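Local coordinates for protein lactate racemase (Thermoanaerobacterium thermosaccharolyticum, PDB 2YJG) that catalyses the interconversion of the D- and L-isomers of lactate with a nickel-pincer cofactor, at residues Leu13-Pro18 against Lys393-Ala398; Asp19-Gly24 against Ile401-Val406; His174-Phe179 against Asp356-Gln361; Ile205-Ala210 against Asn217-Arg222. One frame throughout, in Å; residues are numbered along the deposited sequence.

Contact 1 of 4, residues Leu13-Pro18 against Lys393-Ala398; sequences LAFDLP and KDLGEA
Phe15 lays its ring across the start of helix 395-405, where Leu395 CB sits over the centre of one face, 3.8 Å from the centroid of the Phe15 ring and 8° off the normal. This is a CH-pi contact made by the root of the leucine rather than by its tip. The Phe15 ring reaches the helix because CG stands opposite the backbone N (chi1 -169°), beside the carbonyl carbon. Its far end passes the first turn, with Phe15 CE1 3.6 Å from Gly396 N at an oblique angle. Leu395 swings the other way, CG opposite its carbonyl carbon, and sends CD1 toward the strand, 3.8 Å from Phe15 CB. The same methyl closes on Leu13 CB at 4.1 Å, so it touches both Phe15 and Leu13, whose CB atoms point toward the helix. Leu395 is buried and also touches Ile314 of strand 311-316. Asp394 N-caps the helix: Asp394 OD1 accepts from Glu397 N at 2.8 Å, nearly straight at 171°. Glu397 turns back to the amide of Lys393, the residue before the cap, Lys393 N to Glu397 OE1 being 2.7 Å. Overall, the N-terminal beta hairpin 3-16 packs on an N-capped helix that flanks the parallel sheet of an alpha/beta domain.

Contact 2 of 4, residues Asp19-Gly24 against Ile401-Val406; sequences DERIQG and IAESIV
Arg21 and Glu403 form a salt bridge across the surface of the alpha/beta domain, between the 3-10 turn that leads into edge strand 22-25 of the parallel sheet and the C-terminal part of helix 395-405. The backbones stay well apart, and the two long side chains do all the bridging. Glu403 OE2 receives both bonds. Arg21 NH1 gives the strong one, 2.6 Å to Glu403 OE2 with an N-H...O angle of 164°; Arg21 NH2 adds a weak one to the same oxygen. OE2 lies at the edge of the guanidinium, in its plane, yet the donor NH1 stands 45° out of the carboxylate plane, so the two flat groups do not pair side by side. The second NH2 partner is the carbonyl of Ser410, which helps fix the rotation of the guanidinium. The arginine chain is folded at chi2 and chi3, whereas Glu403 runs out straight beyond CG. Elsewhere in the pair of segments, Asp19 OD1 is satisfied by the backbone N of Ala2, tying the turn to the chain's beginning. At the helix end Ala402 O accepts two amides, Val406 N and Ile405 N, each at 2.9 Å.

Contact 3 of 4, residues His174-Phe179 against Asp356-Gln361; sequences HFFAGF and DQWEAQ
This is a buried contact between two domains, in which the loop following strand 173-174 meets the first turn of helix 357-369 near the centre of the chain. Two aromatic side chains of the loop carry it. Phe175 points its ring edge at Glu359: Phe175 CZ is 3.3 Å from Glu359 OE1 and 3.5 Å from Glu359 OE2. With the carboxylate turned 71° against the ring, OE1 meets the C-H edge in plane, which probably suits its negative charge, while OE2 stands out of that plane. Glu359 gets there by bending at chi2 (70°). Phe176 takes the second partner, Trp358, whose CD1 lies 3.8 Å from both Phe176 CE2 and Phe176 CZ. Those rings meet obliquely, centroids 5.5 Å apart. Within the loop the imidazole turns its edge to a face of Phe176: His174 NE2 stands over the ring centre, 3.4 Å above the plane, while Phe176 CD2 lies over a face of Phe175. Outside the two segments His200, which probably binds the cofactor's nickel in the holoenzyme, meets the rings of both Phe176 and Trp358, and Phe175 approaches Lys298, which probably binds substrate. The cluster is consistent with a place at the active site, where the N- and C-terminal parts of the enzyme meet, beside His174, the probable proton donor/acceptor.

Contact 4 of 4, residues Ile205-Ala210 against Asn217-Arg222; sequences IKNPYA and NNPIHR
Tyr209 packs against Asn217 where the chain leaves helix 202-206 through a type I beta turn, Asn207-Ala210, and soon afterwards enters helix 219-230. Followed outward, Tyr209 CB first meets the Asn217 carbonyl, 3.2 Å from Asn217 O. Asn217 CB then stands over the centre of one ring face, 3.6 Å from the centroid, in a CH-pi contact. At the rim Tyr209 CE2 touches Asn217 OD1 at 3.1 Å, and CZ lies somewhat farther from that oxygen; the hydroxyl OH, at 4.0 Å, only skirts it. Ring and amide planes are 68° apart. Asn207 closes an Asx turn, its OD1 accepting from Tyr209 N, while the flat amide rests on the Pro219 ring, with Asn207 CG 3.6 Å from Pro219 CD. Asn218 caps the second helix through OD1, taking Ile220 N and, weakly, His221 N; its ND2 is spent on the carbonyls of Phe176 and Val214. On the buried side Ile220 CD1 touches both Ala210 CB and Ile205 CD1, 3.8 and 3.9 Å away. One water joins the segments, accepting from Asn207 ND2 and donating to Asn217 O at 2.6 Å.

From the N terminus, the hairpin strand and the turn after it lead at once into contacts 1 and 2, whose partners lie on the same helix 395-405 some 375 residues later. The two long loops cross, since each begins before the other has closed, and together they fasten the chain's beginning to the C-terminal alpha/beta domain. Contact 3 lies within both loops and joins the active-site loop at 174-179 to helix 357-369 of that domain. Contact 4 closes a short loop within contact 3; they touch through packing of Phe176 on Ile220. Centres of contacts 1 and 3 are about 28 Å apart.

Contact 1 of 4, residues Leu13-Pro18 against Lys393-Ala398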
# COMPACT_ATOMS: atom_id res chain seq x y z
N LEU A 13 12.68 2.98 35.64
CA LEU A 13 12.90 3.57 36.95
C LEU A 13 13.95 2.75 37.67
O LEU A 13 13.93 1.53 37.59
CB LEU A 13 11.61 3.66 37.76
CG LEU A 13 10.43 4.25 36.97
CD1 LEU A 13 9.19 4.18 37.79
CD2 LEU A 13 10.74 5.68 36.51
N ALA A 14 14.85 3.46 38.37
CA ALA A 14 15.87 2.89 39.25
C ALA A 14 15.44 3.07 40.68
O ALA A 14 15.06 4.18 41.16
CB ALA A 14 17.27 3.53 39.02
N PHE A 15 15.42 1.94 41.37
CA PHE A 15 14.96 1.92 42.72
C PHE A 15 15.92 1.08 43.52
O PHE A 15 16.13 -0.07 43.19
CB PHE A 15 13.59 1.28 42.75
CG PHE A 15 12.90 1.42 44.05
CD1 PHE A 15 12.91 2.64 44.74
CD2 PHE A 15 12.20 0.35 44.60
CE1 PHE A 15 12.26 2.79 45.95
CE2 PHE A 15 11.53 0.49 45.80
CZ PHE A 15 11.56 1.72 46.47
N ASP A 16 16.45 1.66 44.59
CA ASP A 16 17.25 0.90 45.54
C ASP A 16 16.37 0.34 46.61
O ASP A 16 15.84 1.11 47.40
CB ASP A 16 18.26 1.83 46.18
CG ASP A 16 19.36 1.10 46.85
OD1 ASP A 16 19.20 -0.11 47.10
OD2 ASP A 16 20.39 1.76 47.15
N LEU A 17 16.18 -0.98 46.65
CA LEU A 17 15.32 -1.61 47.66
C LEU A 17 16.17 -2.55 48.51
O LEU A 17 16.77 -3.49 47.96
CB LEU A 17 14.21 -2.44 46.99
CG LEU A 17 13.23 -3.13 47.90
CD1 LEU A 17 12.50 -2.18 48.91
CD2 LEU A 17 12.24 -3.88 46.95
N PRO A 18 16.22 -2.33 49.82
CA PRO A 18 17.12 -3.15 50.62
C PRO A 18 16.83 -4.64 50.57
O PRO A 18 15.66 -5.07 50.74
CB PRO A 18 16.92 -2.63 52.04
CG PRO A 18 15.92 -1.49 51.96
CD PRO A 18 15.77 -1.14 50.55
N LYS A 393 3.99 9.40 43.29
CA LYS A 393 4.89 10.06 42.34
C LYS A 393 6.08 9.22 41.94
O LYS A 393 6.65 9.40 40.87
CB LYS A 393 5.33 11.46 42.85
CG LYS A 393 6.75 11.56 43.45
CD LYS A 393 6.97 12.96 44.20
CE LYS A 393 7.08 12.82 45.70
NZ LYS A 393 7.38 14.17 46.33
N ASP A 394 6.49 8.31 42.82
CA ASP A 394 7.62 7.47 42.54
C ASP A 394 7.55 6.23 43.42
O ASP A 394 6.70 6.12 44.30
CB ASP A 394 8.98 8.28 42.73
CG ASP A 394 9.16 8.86 44.13
OD1 ASP A 394 8.76 8.22 45.11
OD2 ASP A 394 9.76 9.98 44.28
N LEU A 395 8.47 5.31 43.19
CA LEU A 395 8.43 4.04 43.90
C LEU A 395 8.69 4.20 45.40
O LEU A 395 8.13 3.49 46.22
CB LEU A 395 9.42 3.06 43.24
CG LEU A 395 9.02 2.49 41.87
CD1 LEU A 395 10.17 1.92 41.17
CD2 LEU A 395 7.90 1.41 42.04
N GLY A 396 9.54 5.14 45.77
CA GLY A 396 9.73 5.46 47.19
C GLY A 396 8.48 5.87 47.93
O GLY A 396 8.15 5.29 48.94
N GLU A 397 7.72 6.81 47.35
CA GLU A 397 6.47 7.20 47.93
C GLU A 397 5.47 6.05 47.91
O GLU A 397 4.74 5.88 48.85
CB GLU A 397 5.87 8.37 47.17
CG GLU A 397 4.60 8.86 47.78
CD GLU A 397 4.01 10.09 47.09
OE1 GLU A 397 3.87 10.09 45.85
OE2 GLU A 397 3.65 11.05 47.80
N ALA A 398 5.45 5.27 46.84
CA ALA A 398 4.51 4.17 46.74
C ALA A 398 4.77 3.20 47.90
O ALA A 398 3.83 2.76 48.61
CB ALA A 398 4.60 3.50 45.37

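Contact 2 of 4, residues Asp19-Gly24 against Ile401-Val406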
# COMPACT_ATOMS: atom_id res chain seq x y z
N ASP A 19 17.89 -5.43 50.37
CA ASP A 19 17.73 -6.87 50.17
C ASP A 19 16.91 -7.55 51.27
O ASP A 19 16.15 -8.48 51.01
CB ASP A 19 19.12 -7.57 50.10
CG ASP A 19 19.98 -7.12 48.91
OD1 ASP A 19 19.50 -6.71 47.81
OD2 ASP A 19 21.22 -7.25 49.06
N GLU A 20 17.03 -7.07 52.51
CA GLU A 20 16.33 -7.70 53.65
C GLU A 20 14.79 -7.60 53.55
O GLU A 20 14.07 -8.43 54.13
CB GLU A 20 16.79 -7.12 55.01
CG GLU A 20 16.63 -5.60 55.19
CD GLU A 20 16.19 -5.16 56.62
OE1 GLU A 20 15.78 -5.98 57.47
OE2 GLU A 20 16.22 -3.95 56.90
N ARG A 21 14.33 -6.61 52.79
CA ARG A 21 12.91 -6.41 52.45
C ARG A 21 12.36 -7.27 51.30
O ARG A 21 11.16 -7.23 51.07
CB ARG A 21 12.64 -4.93 52.11
CG ARG A 21 12.93 -3.91 53.27
CD ARG A 21 12.05 -4.13 54.50
NE ARG A 21 10.62 -4.13 54.21
CZ ARG A 21 9.90 -3.04 53.95
NH1 ARG A 21 10.47 -1.83 53.94
NH2 ARG A 21 8.60 -3.17 53.67
N ILE A 22 13.21 -8.07 50.61
CA ILE A 22 12.84 -8.76 49.39
C ILE A 22 12.54 -10.21 49.62
O ILE A 22 13.39 -10.97 50.12
CB ILE A 22 13.93 -8.63 48.31
CG1 ILE A 22 14.14 -7.16 47.95
CG2 ILE A 22 13.56 -9.44 47.01
CD1 ILE A 22 15.30 -6.91 47.02
N GLN A 23 11.34 -10.62 49.25
CA GLN A 23 11.01 -12.00 49.26
C GLN A 23 11.79 -12.61 48.13
O GLN A 23 12.79 -13.36 48.33
CB GLN A 23 9.48 -12.22 49.15
CG GLN A 23 9.04 -13.64 49.37
CD GLN A 23 9.19 -14.12 50.78
OE1 GLN A 23 8.57 -13.58 51.69
NE2 GLN A 23 10.03 -15.16 50.98
N GLY A 24 11.39 -12.28 46.91
CA GLY A 24 12.02 -12.78 45.73
C GLY A 24 11.91 -11.70 44.64
O GLY A 24 11.04 -10.82 44.71
N ILE A 401 3.53 4.50 51.23
CA ILE A 401 2.06 4.40 51.35
C ILE A 401 1.73 2.93 51.71
O ILE A 401 1.02 2.69 52.67
CB ILE A 401 1.30 4.88 50.08
CG1 ILE A 401 1.48 6.39 49.80
CG2 ILE A 401 -0.18 4.62 50.19
CD1 ILE A 401 0.73 7.34 50.85
N ALA A 402 2.34 1.97 51.00
CA ALA A 402 2.06 0.55 51.20
C ALA A 402 2.36 0.21 52.62
O ALA A 402 1.56 -0.40 53.29
CB ALA A 402 2.86 -0.30 50.28
N GLU A 403 3.55 0.59 53.07
CA GLU A 403 3.96 0.33 54.48
C GLU A 403 2.97 0.84 55.52
O GLU A 403 2.73 0.18 56.53
CB GLU A 403 5.36 0.87 54.72
CG GLU A 403 6.41 0.03 53.95
CD GLU A 403 7.82 0.61 53.95
OE1 GLU A 403 8.06 1.67 54.55
OE2 GLU A 403 8.71 -0.01 53.32
N SER A 404 2.39 2.01 55.28
CA SER A 404 1.32 2.54 56.15
C SER A 404 0.09 1.61 56.23
O SER A 404 -0.57 1.52 57.25
CB SER A 404 0.86 3.89 55.64
OG SER A 404 -0.12 3.71 54.62
N ILE A 405 -0.19 0.93 55.13
CA ILE A 405 -1.35 0.05 54.96
C ILE A 405 -1.10 -1.30 55.59
O ILE A 405 -1.96 -1.83 56.28
CB ILE A 405 -1.64 -0.16 53.44
CG1 ILE A 405 -2.18 1.12 52.82
CG2 ILE A 405 -2.63 -1.34 53.22
CD1 ILE A 405 -2.33 1.04 51.30
N VAL A 406 0.09 -1.86 55.36
CA VAL A 406 0.50 -3.15 55.95
C VAL A 406 1.48 -2.85 57.10
O VAL A 406 1.07 -2.34 58.12
CB VAL A 406 1.10 -4.11 54.88
CG1 VAL A 406 1.62 -5.35 55.54
CG2 VAL A 406 0.05 -4.51 53.86

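Contact 3 of 4, residues His174-Phe179 against Asp356-Gln361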
# COMPACT_ATOMS: atom_id res chain seq x y z
N HIS A 174 -1.42 -14.46 28.17
CA HIS A 174 -2.57 -13.53 28.11
C HIS A 174 -3.41 -13.72 29.36
O HIS A 174 -3.78 -14.88 29.73
CB HIS A 174 -3.37 -13.75 26.82
CG HIS A 174 -4.57 -12.89 26.73
ND1 HIS A 174 -4.68 -11.79 25.90
CD2 HIS A 174 -5.74 -12.96 27.41
CE1 HIS A 174 -5.88 -11.23 26.08
NE2 HIS A 174 -6.52 -11.92 26.99
N PHE A 175 -3.74 -12.62 30.00
CA PHE A 175 -4.28 -12.65 31.34
C PHE A 175 -5.70 -13.25 31.52
O PHE A 175 -6.12 -13.49 32.67
CB PHE A 175 -4.18 -11.30 32.02
CG PHE A 175 -5.12 -10.21 31.50
CD1 PHE A 175 -5.42 -10.07 30.14
CD2 PHE A 175 -5.65 -9.29 32.38
CE1 PHE A 175 -6.24 -9.08 29.73
CE2 PHE A 175 -6.47 -8.26 31.95
CZ PHE A 175 -6.72 -8.16 30.58
N PHE A 176 -6.44 -13.45 30.44
CA PHE A 176 -7.67 -14.28 30.56
C PHE A 176 -7.87 -15.36 29.50
O PHE A 176 -8.61 -16.27 29.76
CB PHE A 176 -8.95 -13.43 30.72
CG PHE A 176 -9.21 -12.46 29.62
CD1 PHE A 176 -9.87 -12.87 28.47
CD2 PHE A 176 -8.88 -11.11 29.77
CE1 PHE A 176 -10.17 -11.97 27.45
CE2 PHE A 176 -9.17 -10.19 28.76
CZ PHE A 176 -9.80 -10.60 27.59
N ALA A 177 -7.26 -15.26 28.33
CA ALA A 177 -7.27 -16.33 27.35
C ALA A 177 -6.11 -17.32 27.51
O ALA A 177 -5.99 -18.25 26.73
CB ALA A 177 -7.22 -15.75 25.91
N GLY A 178 -5.25 -17.11 28.50
CA GLY A 178 -4.15 -18.03 28.81
C GLY A 178 -2.92 -17.68 28.03
O GLY A 178 -1.87 -17.32 28.60
N PHE A 179 -3.04 -17.82 26.71
CA PHE A 179 -2.00 -17.38 25.79
C PHE A 179 -2.62 -16.74 24.57
O PHE A 179 -3.76 -17.00 24.25
CB PHE A 179 -1.13 -18.57 25.32
CG PHE A 179 -0.42 -19.28 26.41
CD1 PHE A 179 -1.02 -20.27 27.15
CD2 PHE A 179 0.91 -19.01 26.63
CE1 PHE A 179 -0.33 -20.92 28.20
CE2 PHE A 179 1.63 -19.64 27.65
CZ PHE A 179 1.01 -20.61 28.45
N ASP A 356 -15.06 -2.79 26.81
CA ASP A 356 -14.29 -2.45 28.00
C ASP A 356 -14.74 -3.20 29.29
O ASP A 356 -13.99 -3.17 30.28
CB ASP A 356 -14.32 -0.94 28.33
CG ASP A 356 -13.58 -0.04 27.33
OD1 ASP A 356 -13.04 -0.51 26.26
OD2 ASP A 356 -13.55 1.20 27.65
N GLN A 357 -15.91 -3.84 29.31
CA GLN A 357 -16.47 -4.28 30.58
C GLN A 357 -15.57 -5.33 31.27
O GLN A 357 -15.45 -5.35 32.49
CB GLN A 357 -17.91 -4.78 30.41
CG GLN A 357 -18.12 -6.16 29.98
CD GLN A 357 -19.58 -6.64 30.23
OE1 GLN A 357 -20.55 -5.91 29.91
NE2 GLN A 357 -19.72 -7.88 30.72
N TRP A 358 -14.95 -6.19 30.47
CA TRP A 358 -14.17 -7.29 31.00
C TRP A 358 -12.90 -6.78 31.74
O TRP A 358 -12.41 -7.38 32.69
CB TRP A 358 -13.83 -8.26 29.88
CG TRP A 358 -13.17 -7.65 28.69
CD1 TRP A 358 -11.85 -7.50 28.48
CD2 TRP A 358 -13.83 -7.10 27.55
NE1 TRP A 358 -11.61 -6.88 27.27
CE2 TRP A 358 -12.83 -6.63 26.68
CE3 TRP A 358 -15.16 -6.93 27.20
CZ2 TRP A 358 -13.13 -6.01 25.45
CZ3 TRP A 358 -15.45 -6.40 25.98
CH2 TRP A 358 -14.45 -5.94 25.10
N GLU A 359 -12.34 -5.69 31.22
CA GLU A 359 -11.12 -5.06 31.79
C GLU A 359 -11.50 -4.47 33.12
O GLU A 359 -10.74 -4.54 34.13
CB GLU A 359 -10.60 -3.96 30.86
CG GLU A 359 -9.10 -3.66 30.86
CD GLU A 359 -8.26 -4.76 30.25
OE1 GLU A 359 -8.85 -5.76 29.76
OE2 GLU A 359 -6.97 -4.64 30.22
N ALA A 360 -12.68 -3.82 33.19
CA ALA A 360 -13.17 -3.32 34.47
C ALA A 360 -13.48 -4.44 35.48
O ALA A 360 -13.24 -4.29 36.69
CB ALA A 360 -14.46 -2.37 34.32
N GLN A 361 -14.03 -5.55 34.98
CA GLN A 361 -14.39 -6.65 35.83
C GLN A 361 -13.12 -7.20 36.49
O GLN A 361 -13.06 -7.45 37.72
CB GLN A 361 -15.05 -7.73 34.96
CG GLN A 361 -15.60 -8.88 35.79
CD GLN A 361 -16.29 -9.95 34.97
OE1 GLN A 361 -16.61 -9.74 33.79
NE2 GLN A 361 -16.55 -11.10 35.60

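Contact 4 of 4, residues Ile205-Ala210 against Asn217-Arg222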
# COMPACT_ATOMS: atom_id res chain seq x y z
N ILE A 205 -15.50 -14.39 32.15
CA ILE A 205 -14.40 -13.70 32.85
C ILE A 205 -14.31 -14.10 34.35
O ILE A 205 -13.25 -14.11 34.96
CB ILE A 205 -14.51 -12.20 32.65
CG1 ILE A 205 -14.31 -11.85 31.17
CG2 ILE A 205 -13.51 -11.42 33.54
CD1 ILE A 205 -12.88 -12.02 30.61
N LYS A 206 -15.44 -14.40 34.95
CA LYS A 206 -15.51 -14.82 36.34
C LYS A 206 -15.01 -16.22 36.58
O LYS A 206 -14.70 -16.61 37.74
CB LYS A 206 -16.94 -14.68 36.90
CG LYS A 206 -17.16 -15.21 38.32
CD LYS A 206 -16.94 -14.21 39.45
CE LYS A 206 -17.73 -14.57 40.73
NZ LYS A 206 -17.63 -13.58 41.89
N ASN A 207 -14.90 -17.01 35.53
CA ASN A 207 -14.49 -18.40 35.71
C ASN A 207 -13.07 -18.45 36.28
O ASN A 207 -12.22 -17.70 35.87
CB ASN A 207 -14.57 -19.12 34.37
CG ASN A 207 -14.30 -20.59 34.47
OD1 ASN A 207 -13.15 -21.01 34.63
ND2 ASN A 207 -15.38 -21.43 34.29
N PRO A 208 -12.81 -19.40 37.20
CA PRO A 208 -11.51 -19.36 37.82
C PRO A 208 -10.35 -19.80 36.92
O PRO A 208 -9.17 -19.59 37.27
CB PRO A 208 -11.67 -20.32 39.01
CG PRO A 208 -12.94 -21.09 38.77
CD PRO A 208 -13.79 -20.26 37.91
N TYR A 209 -10.69 -20.37 35.76
CA TYR A 209 -9.72 -20.79 34.76
C TYR A 209 -9.40 -19.77 33.70
O TYR A 209 -8.57 -20.05 32.85
CB TYR A 209 -10.13 -22.13 34.07
CG TYR A 209 -10.17 -23.27 35.05
CD1 TYR A 209 -8.98 -23.92 35.41
CD2 TYR A 209 -11.36 -23.66 35.69
CE1 TYR A 209 -8.95 -24.92 36.37
CE2 TYR A 209 -11.34 -24.70 36.65
CZ TYR A 209 -10.12 -25.35 36.95
OH TYR A 209 -10.00 -26.35 37.89
N ALA A 210 -10.08 -18.63 33.70
CA ALA A 210 -9.85 -17.56 32.75
C ALA A 210 -8.73 -16.68 33.32
O ALA A 210 -8.98 -15.64 33.93
CB ALA A 210 -11.19 -16.74 32.55
N ASN A 217 -9.72 -26.13 30.79
CA ASN A 217 -10.93 -25.79 31.58
C ASN A 217 -11.25 -24.31 31.50
O ASN A 217 -12.16 -23.81 32.21
CB ASN A 217 -10.80 -26.26 33.04
CG ASN A 217 -12.04 -26.95 33.53
OD1 ASN A 217 -12.37 -26.93 34.75
ND2 ASN A 217 -12.77 -27.58 32.60
N ASN A 218 -10.49 -23.59 30.67
CA ASN A 218 -10.72 -22.15 30.39
C ASN A 218 -11.83 -22.02 29.36
O ASN A 218 -11.65 -22.44 28.21
CB ASN A 218 -9.43 -21.43 29.89
CG ASN A 218 -9.63 -19.96 29.64
OD1 ASN A 218 -10.77 -19.51 29.48
ND2 ASN A 218 -8.54 -19.17 29.71
N PRO A 219 -13.00 -21.50 29.76
CA PRO A 219 -14.14 -21.58 28.83
C PRO A 219 -14.02 -20.64 27.64
O PRO A 219 -14.64 -20.92 26.63
CB PRO A 219 -15.32 -21.15 29.71
CG PRO A 219 -14.72 -20.25 30.74
CD PRO A 219 -13.41 -20.90 31.04
N ILE A 220 -13.25 -19.57 27.78
CA ILE A 220 -12.99 -18.62 26.68
C ILE A 220 -12.24 -19.38 25.60
O ILE A 220 -12.62 -19.42 24.43
CB ILE A 220 -12.14 -17.37 27.14
CG1 ILE A 220 -12.93 -16.60 28.17
CG2 ILE A 220 -11.88 -16.48 25.93
CD1 ILE A 220 -12.24 -15.56 29.04
N HIS A 221 -11.20 -20.04 26.05
CA HIS A 221 -10.34 -20.88 25.21
C HIS A 221 -11.12 -22.03 24.60
O HIS A 221 -10.99 -22.34 23.40
CB HIS A 221 -9.18 -21.39 26.02
CG HIS A 221 -8.28 -22.30 25.27
ND1 HIS A 221 -7.54 -21.90 24.18
CD2 HIS A 221 -8.02 -23.61 25.45
CE1 HIS A 221 -6.84 -22.93 23.74
NE2 HIS A 221 -7.11 -23.98 24.49
N ARG A 222 -12.00 -22.64 25.37
CA ARG A 222 -12.84 -23.72 24.82
C ARG A 222 -13.69 -23.28 23.63
O ARG A 222 -13.77 -23.99 22.62
CB ARG A 222 -13.75 -24.28 25.95
CG ARG A 222 -14.65 -25.43 25.50
CD ARG A 222 -15.63 -25.96 26.61
NE ARG A 222 -16.52 -27.02 26.08
CZ ARG A 222 -17.65 -27.46 26.66
NH1 ARG A 222 -18.12 -26.93 27.79
NH2 ARG A 222 -18.35 -28.45 26.09
O HOH W 1 -14.44 -24.36 33.24